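Local coordinates for Lmo0135 protein (Listeria monocytogenes EGD-e, PDB 5ISU) that probably serves as the extracellular substrate-binding protein of an ABC transporter, of a family generally assigned to peptide uptake, at residues A[94-103]-A[151-160]; A[267-275]-A[333-343]. All coordinates share one frame; numbering follows the deposited sequence.

Contact 1 of 2, residues A[94-103]-A[151-160]. With EDO (1,2-ethanediol), chain B.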
# COMPACT_ATOMS: atom_id res chain seq x y z
N ASP A 94 26.36 -11.40 1.43
CA ASP A 94 26.05 -12.35 2.50
C ASP A 94 24.83 -11.93 3.33
O ASP A 94 24.12 -12.78 3.85
CB ASP A 94 27.26 -12.56 3.42
CG ASP A 94 28.38 -13.35 2.77
OD1 ASP A 94 28.23 -13.83 1.63
OD2 ASP A 94 29.43 -13.52 3.42
N ASP A 95 24.60 -10.61 3.46
CA ASP A 95 23.43 -10.10 4.17
C ASP A 95 22.16 -10.33 3.33
O ASP A 95 21.12 -10.72 3.86
CB ASP A 95 23.61 -8.61 4.47
CG ASP A 95 24.72 -8.34 5.46
OD1 ASP A 95 24.63 -8.87 6.59
OD2 ASP A 95 25.64 -7.57 5.11
N VAL A 96 22.27 -10.12 2.03
CA VAL A 96 21.14 -10.34 1.12
C VAL A 96 20.77 -11.82 1.16
O VAL A 96 19.61 -12.15 1.34
CB VAL A 96 21.47 -9.91 -0.32
CG1 VAL A 96 20.29 -10.20 -1.24
CG2 VAL A 96 21.84 -8.42 -0.36
N VAL A 97 21.76 -12.69 1.01
CA VAL A 97 21.55 -14.14 1.05
C VAL A 97 20.91 -14.56 2.37
O VAL A 97 19.95 -15.34 2.39
CB VAL A 97 22.86 -14.93 0.88
CG1 VAL A 97 22.65 -16.43 1.07
CG2 VAL A 97 23.48 -14.66 -0.49
N PHE A 98 21.47 -14.04 3.47
CA PHE A 98 20.95 -14.36 4.78
C PHE A 98 19.50 -13.88 4.93
O PHE A 98 18.68 -14.59 5.51
CB PHE A 98 21.81 -13.75 5.91
CG PHE A 98 21.14 -13.77 7.25
CD1 PHE A 98 21.14 -14.92 8.02
CD2 PHE A 98 20.45 -12.66 7.70
CE1 PHE A 98 20.49 -14.95 9.23
CE2 PHE A 98 19.79 -12.68 8.92
CZ PHE A 98 19.81 -13.83 9.69
N THR A 99 19.20 -12.70 4.42
CA THR A 99 17.84 -12.18 4.55
C THR A 99 16.81 -13.07 3.84
O THR A 99 15.77 -13.40 4.41
CB THR A 99 17.69 -10.72 4.07
OG1 THR A 99 18.63 -9.87 4.75
CG2 THR A 99 16.28 -10.23 4.35
N VAL A 100 17.14 -13.49 2.62
CA VAL A 100 16.23 -14.35 1.84
C VAL A 100 16.05 -15.70 2.53
O VAL A 100 14.92 -16.19 2.62
CB VAL A 100 16.73 -14.57 0.40
CG1 VAL A 100 15.88 -15.63 -0.33
CG2 VAL A 100 16.73 -13.27 -0.36
N ASN A 101 17.14 -16.28 3.03
CA ASN A 101 17.06 -17.57 3.74
C ASN A 101 16.26 -17.43 5.04
O ASN A 101 15.55 -18.36 5.43
CB ASN A 101 18.45 -18.16 4.01
CG ASN A 101 19.18 -18.58 2.73
OD1 ASN A 101 20.40 -18.50 2.65
ND2 ASN A 101 18.43 -19.02 1.73
N SER A 102 16.36 -16.27 5.68
CA SER A 102 15.61 -16.04 6.93
C SER A 102 14.10 -15.87 6.62
O SER A 102 13.26 -16.20 7.46
CB SER A 102 16.17 -14.87 7.74
OG SER A 102 15.88 -13.62 7.12
N ILE A 103 13.76 -15.39 5.43
CA ILE A 103 12.34 -15.26 5.01
C ILE A 103 11.80 -16.63 4.56
O ILE A 103 10.64 -16.97 4.83
CB ILE A 103 12.16 -14.24 3.86
CG1 ILE A 103 12.43 -12.81 4.37
CG2 ILE A 103 10.75 -14.29 3.29
CD1 ILE A 103 12.38 -11.75 3.28
N PHE A 151 12.76 -4.89 -1.64
CA PHE A 151 13.55 -5.66 -0.71
C PHE A 151 14.55 -4.86 0.14
O PHE A 151 15.44 -4.17 -0.39
CB PHE A 151 14.33 -6.70 -1.52
CG PHE A 151 14.95 -7.77 -0.69
CD1 PHE A 151 14.25 -8.92 -0.40
CD2 PHE A 151 16.24 -7.64 -0.21
CE1 PHE A 151 14.80 -9.92 0.38
CE2 PHE A 151 16.81 -8.64 0.55
CZ PHE A 151 16.08 -9.79 0.84
N PHE A 152 14.41 -5.00 1.47
CA PHE A 152 15.29 -4.34 2.45
C PHE A 152 16.09 -5.43 3.17
O PHE A 152 15.50 -6.26 3.84
CB PHE A 152 14.47 -3.58 3.51
CG PHE A 152 13.66 -2.42 2.98
CD1 PHE A 152 12.46 -2.63 2.33
CD2 PHE A 152 14.08 -1.10 3.19
CE1 PHE A 152 11.70 -1.55 1.86
CE2 PHE A 152 13.34 -0.02 2.72
CZ PHE A 152 12.14 -0.25 2.05
N PRO A 153 17.43 -5.45 3.01
CA PRO A 153 18.15 -6.49 3.72
C PRO A 153 18.30 -6.23 5.22
O PRO A 153 18.20 -5.07 5.68
CB PRO A 153 19.53 -6.48 3.05
CG PRO A 153 19.67 -5.15 2.44
CD PRO A 153 18.28 -4.74 2.05
N ILE A 154 18.48 -7.32 5.97
CA ILE A 154 18.75 -7.24 7.42
C ILE A 154 20.19 -7.72 7.66
O ILE A 154 20.79 -8.33 6.78
CB ILE A 154 17.68 -7.95 8.28
CG1 ILE A 154 17.61 -9.46 8.01
CG2 ILE A 154 16.32 -7.32 8.02
CD1 ILE A 154 16.62 -10.18 8.92
N PRO A 155 20.78 -7.38 8.81
CA PRO A 155 22.18 -7.77 9.01
C PRO A 155 22.39 -9.20 9.54
O PRO A 155 21.79 -9.59 10.54
CB PRO A 155 22.69 -6.72 9.98
CG PRO A 155 21.50 -6.20 10.68
CD PRO A 155 20.33 -6.36 9.78
N LYS A 156 23.25 -9.95 8.85
CA LYS A 156 23.57 -11.31 9.21
C LYS A 156 24.30 -11.35 10.58
O LYS A 156 23.91 -12.11 11.47
CB LYS A 156 24.42 -11.94 8.10
CG LYS A 156 24.90 -13.38 8.31
CD LYS A 156 25.67 -13.84 7.07
CE LYS A 156 26.33 -15.21 7.23
NZ LYS A 156 25.36 -16.32 7.41
N HIS A 157 25.29 -10.47 10.76
CA HIS A 157 26.04 -10.46 12.02
C HIS A 157 25.16 -10.23 13.27
O HIS A 157 25.56 -10.58 14.38
CB HIS A 157 27.20 -9.45 11.97
CG HIS A 157 26.77 -8.02 12.07
ND1 HIS A 157 26.31 -7.30 10.99
CD2 HIS A 157 26.75 -7.18 13.13
CE1 HIS A 157 26.00 -6.08 11.39
NE2 HIS A 157 26.27 -5.97 12.68
N ILE A 158 23.98 -9.67 13.08
CA ILE A 158 23.03 -9.41 14.17
C ILE A 158 22.04 -10.57 14.37
O ILE A 158 21.81 -11.00 15.49
CB ILE A 158 22.20 -8.13 13.90
CG1 ILE A 158 23.09 -6.88 13.77
CG2 ILE A 158 21.15 -7.89 14.98
CD1 ILE A 158 23.93 -6.55 14.99
N PHE A 159 21.43 -11.05 13.29
CA PHE A 159 20.39 -12.10 13.40
C PHE A 159 20.78 -13.57 13.14
O PHE A 159 19.96 -14.45 13.33
CB PHE A 159 19.18 -11.72 12.56
CG PHE A 159 18.52 -10.46 13.01
CD1 PHE A 159 17.65 -10.48 14.09
CD2 PHE A 159 18.75 -9.26 12.36
CE1 PHE A 159 17.02 -9.32 14.52
CE2 PHE A 159 18.13 -8.10 12.78
CZ PHE A 159 17.26 -8.12 13.86
N GLU A 160 22.01 -13.82 12.71
CA GLU A 160 22.48 -15.19 12.50
C GLU A 160 22.39 -15.97 13.83
O GLU A 160 22.90 -15.52 14.86
CB GLU A 160 23.92 -15.14 12.01
CG GLU A 160 24.55 -16.48 11.65
CD GLU A 160 25.99 -16.32 11.18
OE1 GLU A 160 26.73 -15.54 11.82
OE2 GLU A 160 26.37 -16.97 10.19
C1 EDO B . 22.18 -18.49 6.40
O1 EDO B . 20.77 -18.53 6.67
C2 EDO B . 22.40 -17.99 4.98
O2 EDO B . 23.50 -17.08 4.96
O HOH W 1 26.36 -8.56 8.47

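Contact 2 of 2, residues A[267-275]-A[333-343]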
# COMPACT_ATOMS: atom_id res chain seq x y z
N GLN A 267 -24.92 -13.18 -0.99
CA GLN A 267 -26.34 -12.83 -0.92
C GLN A 267 -26.89 -13.21 -2.29
O GLN A 267 -26.39 -12.73 -3.30
CB GLN A 267 -26.58 -11.34 -0.63
CG GLN A 267 -26.20 -10.91 0.78
CD GLN A 267 -26.87 -9.61 1.20
OE1 GLN A 267 -27.43 -8.88 0.38
NE2 GLN A 267 -26.83 -9.31 2.50
N PRO A 268 -27.90 -14.10 -2.34
CA PRO A 268 -28.42 -14.53 -3.65
C PRO A 268 -28.72 -13.41 -4.66
O PRO A 268 -28.33 -13.53 -5.82
CB PRO A 268 -29.70 -15.29 -3.28
CG PRO A 268 -29.47 -15.78 -1.90
CD PRO A 268 -28.58 -14.77 -1.22
N ALA A 269 -29.36 -12.33 -4.23
CA ALA A 269 -29.73 -11.24 -5.15
C ALA A 269 -28.56 -10.62 -5.93
O ALA A 269 -28.70 -10.32 -7.12
CB ALA A 269 -30.50 -10.15 -4.40
N LEU A 270 -27.40 -10.46 -5.28
CA LEU A 270 -26.21 -9.88 -5.93
C LEU A 270 -25.46 -10.81 -6.90
O LEU A 270 -24.43 -10.41 -7.48
CB LEU A 270 -25.26 -9.35 -4.86
CG LEU A 270 -25.88 -8.20 -4.08
CD1 LEU A 270 -25.08 -7.97 -2.81
CD2 LEU A 270 -26.00 -6.94 -4.93
N LYS A 271 -25.97 -12.03 -7.09
CA LYS A 271 -25.42 -12.99 -8.05
C LYS A 271 -25.72 -12.50 -9.45
O LYS A 271 -25.06 -12.87 -10.41
CB LYS A 271 -26.12 -14.36 -7.93
CG LYS A 271 -25.91 -15.14 -6.64
CD LYS A 271 -24.57 -15.87 -6.62
CE LYS A 271 -24.60 -16.98 -5.57
NZ LYS A 271 -23.31 -17.71 -5.48
N SER A 272 -26.79 -11.71 -9.56
CA SER A 272 -27.23 -11.14 -10.83
C SER A 272 -26.30 -10.04 -11.33
O SER A 272 -26.12 -9.00 -10.67
CB SER A 272 -28.65 -10.57 -10.67
OG SER A 272 -29.04 -9.81 -11.80
N LYS A 273 -25.71 -10.28 -12.50
CA LYS A 273 -24.85 -9.31 -13.17
C LYS A 273 -25.66 -8.03 -13.37
O LYS A 273 -25.19 -6.94 -13.08
CB LYS A 273 -24.40 -9.89 -14.51
CG LYS A 273 -23.42 -9.06 -15.31
CD LYS A 273 -23.02 -9.84 -16.55
CE LYS A 273 -21.90 -9.17 -17.34
NZ LYS A 273 -21.46 -9.99 -18.51
N GLU A 274 -26.91 -8.20 -13.80
CA GLU A 274 -27.82 -7.08 -14.04
C GLU A 274 -28.00 -6.18 -12.81
O GLU A 274 -27.93 -4.94 -12.92
CB GLU A 274 -29.18 -7.57 -14.56
CG GLU A 274 -29.21 -8.08 -16.01
CD GLU A 274 -28.48 -9.41 -16.26
OE1 GLU A 274 -27.83 -9.96 -15.33
OE2 GLU A 274 -28.56 -9.91 -17.40
N LEU A 275 -28.19 -6.78 -11.63
CA LEU A 275 -28.35 -5.99 -10.42
C LEU A 275 -27.07 -5.23 -10.10
O LEU A 275 -27.13 -4.04 -9.77
CB LEU A 275 -28.72 -6.86 -9.22
CG LEU A 275 -29.02 -6.11 -7.92
CD1 LEU A 275 -30.07 -5.02 -8.12
CD2 LEU A 275 -29.45 -7.08 -6.84
N GLU A 333 -35.15 -6.10 -15.02
CA GLU A 333 -34.66 -7.35 -15.63
C GLU A 333 -34.02 -8.28 -14.61
O GLU A 333 -33.98 -9.50 -14.82
CB GLU A 333 -33.61 -7.07 -16.71
CG GLU A 333 -34.09 -6.32 -17.95
CD GLU A 333 -32.94 -5.99 -18.91
OE1 GLU A 333 -31.81 -6.51 -18.73
OE2 GLU A 333 -33.18 -5.20 -19.85
N SER A 334 -33.47 -7.71 -13.54
CA SER A 334 -32.84 -8.47 -12.49
C SER A 334 -33.75 -9.52 -11.86
O SER A 334 -33.36 -10.69 -11.69
CB SER A 334 -32.36 -7.53 -11.39
OG SER A 334 -31.80 -8.23 -10.30
N GLY A 335 -34.97 -9.10 -11.53
CA GLY A 335 -35.95 -9.94 -10.86
C GLY A 335 -35.85 -9.71 -9.35
O GLY A 335 -36.44 -10.44 -8.56
N PHE A 336 -35.07 -8.71 -8.97
CA PHE A 336 -34.88 -8.35 -7.58
C PHE A 336 -36.18 -7.76 -7.05
O PHE A 336 -36.74 -6.83 -7.64
CB PHE A 336 -33.72 -7.35 -7.45
CG PHE A 336 -33.53 -6.78 -6.07
CD1 PHE A 336 -32.96 -7.53 -5.06
CD2 PHE A 336 -33.90 -5.46 -5.80
CE1 PHE A 336 -32.78 -7.00 -3.79
CE2 PHE A 336 -33.72 -4.92 -4.53
CZ PHE A 336 -33.16 -5.70 -3.52
N ASP A 337 -36.70 -8.32 -5.96
CA ASP A 337 -37.91 -7.77 -5.37
C ASP A 337 -37.55 -6.61 -4.48
O ASP A 337 -37.03 -6.79 -3.38
CB ASP A 337 -38.71 -8.83 -4.61
CG ASP A 337 -39.45 -9.77 -5.54
OD1 ASP A 337 -39.07 -9.85 -6.73
OD2 ASP A 337 -40.42 -10.41 -5.08
N THR A 338 -37.82 -5.41 -5.00
CA THR A 338 -37.56 -4.16 -4.29
C THR A 338 -38.08 -4.15 -2.84
O THR A 338 -37.65 -3.34 -2.03
CB THR A 338 -38.13 -2.95 -5.07
OG1 THR A 338 -38.04 -1.78 -4.25
CG2 THR A 338 -39.58 -3.18 -5.46
N SER A 339 -39.02 -5.06 -2.54
CA SER A 339 -39.54 -5.25 -1.18
C SER A 339 -38.40 -5.49 -0.19
O SER A 339 -38.45 -5.04 0.96
CB SER A 339 -40.46 -6.47 -1.13
OG SER A 339 -41.49 -6.38 -2.09
N GLN A 340 -37.38 -6.22 -0.65
CA GLN A 340 -36.21 -6.55 0.15
C GLN A 340 -35.27 -5.35 0.25
O GLN A 340 -35.21 -4.51 -0.65
CB GLN A 340 -35.50 -7.76 -0.45
CG GLN A 340 -34.41 -8.34 0.43
CD GLN A 340 -33.89 -9.66 -0.11
OE1 GLN A 340 -33.91 -9.92 -1.31
NE2 GLN A 340 -33.40 -10.51 0.80
N LYS A 341 -34.53 -5.30 1.36
CA LYS A 341 -33.64 -4.19 1.67
C LYS A 341 -32.18 -4.65 1.68
O LYS A 341 -31.89 -5.77 2.10
CB LYS A 341 -34.05 -3.61 3.04
CG LYS A 341 -35.49 -3.09 3.04
CD LYS A 341 -36.11 -2.97 4.43
CE LYS A 341 -35.51 -1.85 5.26
NZ LYS A 341 -36.14 -1.79 6.61
N LEU A 342 -31.29 -3.78 1.20
CA LEU A 342 -29.86 -4.09 1.14
C LEU A 342 -29.10 -3.35 2.22
O LEU A 342 -29.53 -2.29 2.67
CB LEU A 342 -29.28 -3.73 -0.23
CG LEU A 342 -29.83 -4.50 -1.43
CD1 LEU A 342 -29.14 -4.02 -2.70
CD2 LEU A 342 -29.64 -6.01 -1.25
N THR A 343 -27.96 -3.92 2.61
CA THR A 343 -27.13 -3.35 3.66
C THR A 343 -25.76 -2.92 3.14
O THR A 343 -25.12 -3.62 2.34
CB THR A 343 -26.93 -4.36 4.81
OG1 THR A 343 -26.41 -5.60 4.30
CG2 THR A 343 -28.25 -4.64 5.52
O HOH W 2 -28.71 -7.60 3.65

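Contact 1 of 2, residues A[94-103]-A[151-160]
Thr-99 and Phe-151 meet at the closely packed end of this contact. Thr-99 CG2 lies 3.5 Å from Phe-151 CZ, and the two side chains run past each other in opposite directions. Val-96, Val-100 and Ile-103 add methyl groups around the same ring. The Thr-99 hydroxyl turns the other way, with OG1 anti to the carbonyl carbon (chi1 -55°). There it accepts a nearly straight bond from the backbone, Ile-154 N to Thr-99 OG1 at 2.8 Å. It also donates to Asp-95 O, from above the carbonyl plane, and Thr-99 N reaches that oxygen from the opposite face.

One turn earlier, Asp-95 repeats the theme. Lys-156 N points at Asp-95 OD1 at 2.9 Å, almost along the C-O axis, with an N-H...O angle of 176°. A water donates to OD1 and accepts from His-157 N. OD2 is held by Thr-92 N and Trp-85 NE1.

Phe-98 marks the change to the looser side. Lys-156 CA covers one ring face, 4.0 Å from the ring centroid, and Ser-102 CB lies over the opposite face. Ile-154 CG1 comes at the ring edge, and Phe-159 CB touches Phe-98 CZ at 3.6 Å. Beyond the ring the contact opens out. The Lys-156 chain runs extended past Phe-98 and bends only at its end (chi4 64°). Lys-156 NZ forms a salt bridge with exposed Glu-160 OE2 at 3.0 Å and donates to a 1,2-ethanediol, probably from the crystallisation liquor.

The two buried side-chain oxygens thus hold backbone N-H groups of a segment that is largely loop. They fix its path along the helix, while the outer charges pair near solvent.

Contact 2 of 2, residues A[267-275]-A[333-343]
Glu-333 and Ser-334, at the end of one helix, face the start of another at Glu-274 and Leu-275. Glu-333 OE1 lies 4.1 Å from Glu-274 CG. The two side chains cross at about a right angle, and their carboxylates do not touch. With chi1 at 177°, Ser-334 OG swings opposite the backbone N and comes 3.5 Å from Leu-275 CB. Ser-334 OG is also 3.5 Å from Ser-272 OG. Ser-272 is the N-cap of helix 273-281, and its OG accepts a capping bond from Leu-275 N at 3.2 Å.

Phe-336 carries the apolar part. Ala-269 CB meets the ring at its edge, 3.7 Å from Phe-336 CD1, and Leu-275 CD2 reaches that Phe-336 atom at 4.0 Å. Further on, Leu-342 CD2 sits 4.0 Å from Gln-267 OE1, whose hydrogen-bond partner is Ser-394 OG. A water bridges Gln-267 NE2 to Thr-343 OG1. These two atoms also bond to Ala-391 O and Asp-392 O, respectively.

The contact therefore joins the start of helix 273-281 and the loop before it to the end of helix 324-334, the link that follows and the start of strand 341-347. That strand pairs with strands 370-376 and 395-400.

Contact 1 and contact 2 lie on opposite sides of the centre of the chain. Their centres are about 53 Å apart, and their nearest atoms are about 35 Å apart, so they do not touch. They follow in series: 94-103 with 151-160 is complete before 267-275 with 333-343 begins. All four segments fall in the family 5 solute-binding range. Contact 1 is mostly buried and uses direct bonds from side chains to backbone. Contact 2 is nearer the surface and relies on apolar touches and a water bridge. Neither contact includes a transported substrate; the ethanediol at contact 1 is probably from the crystallisation liquor.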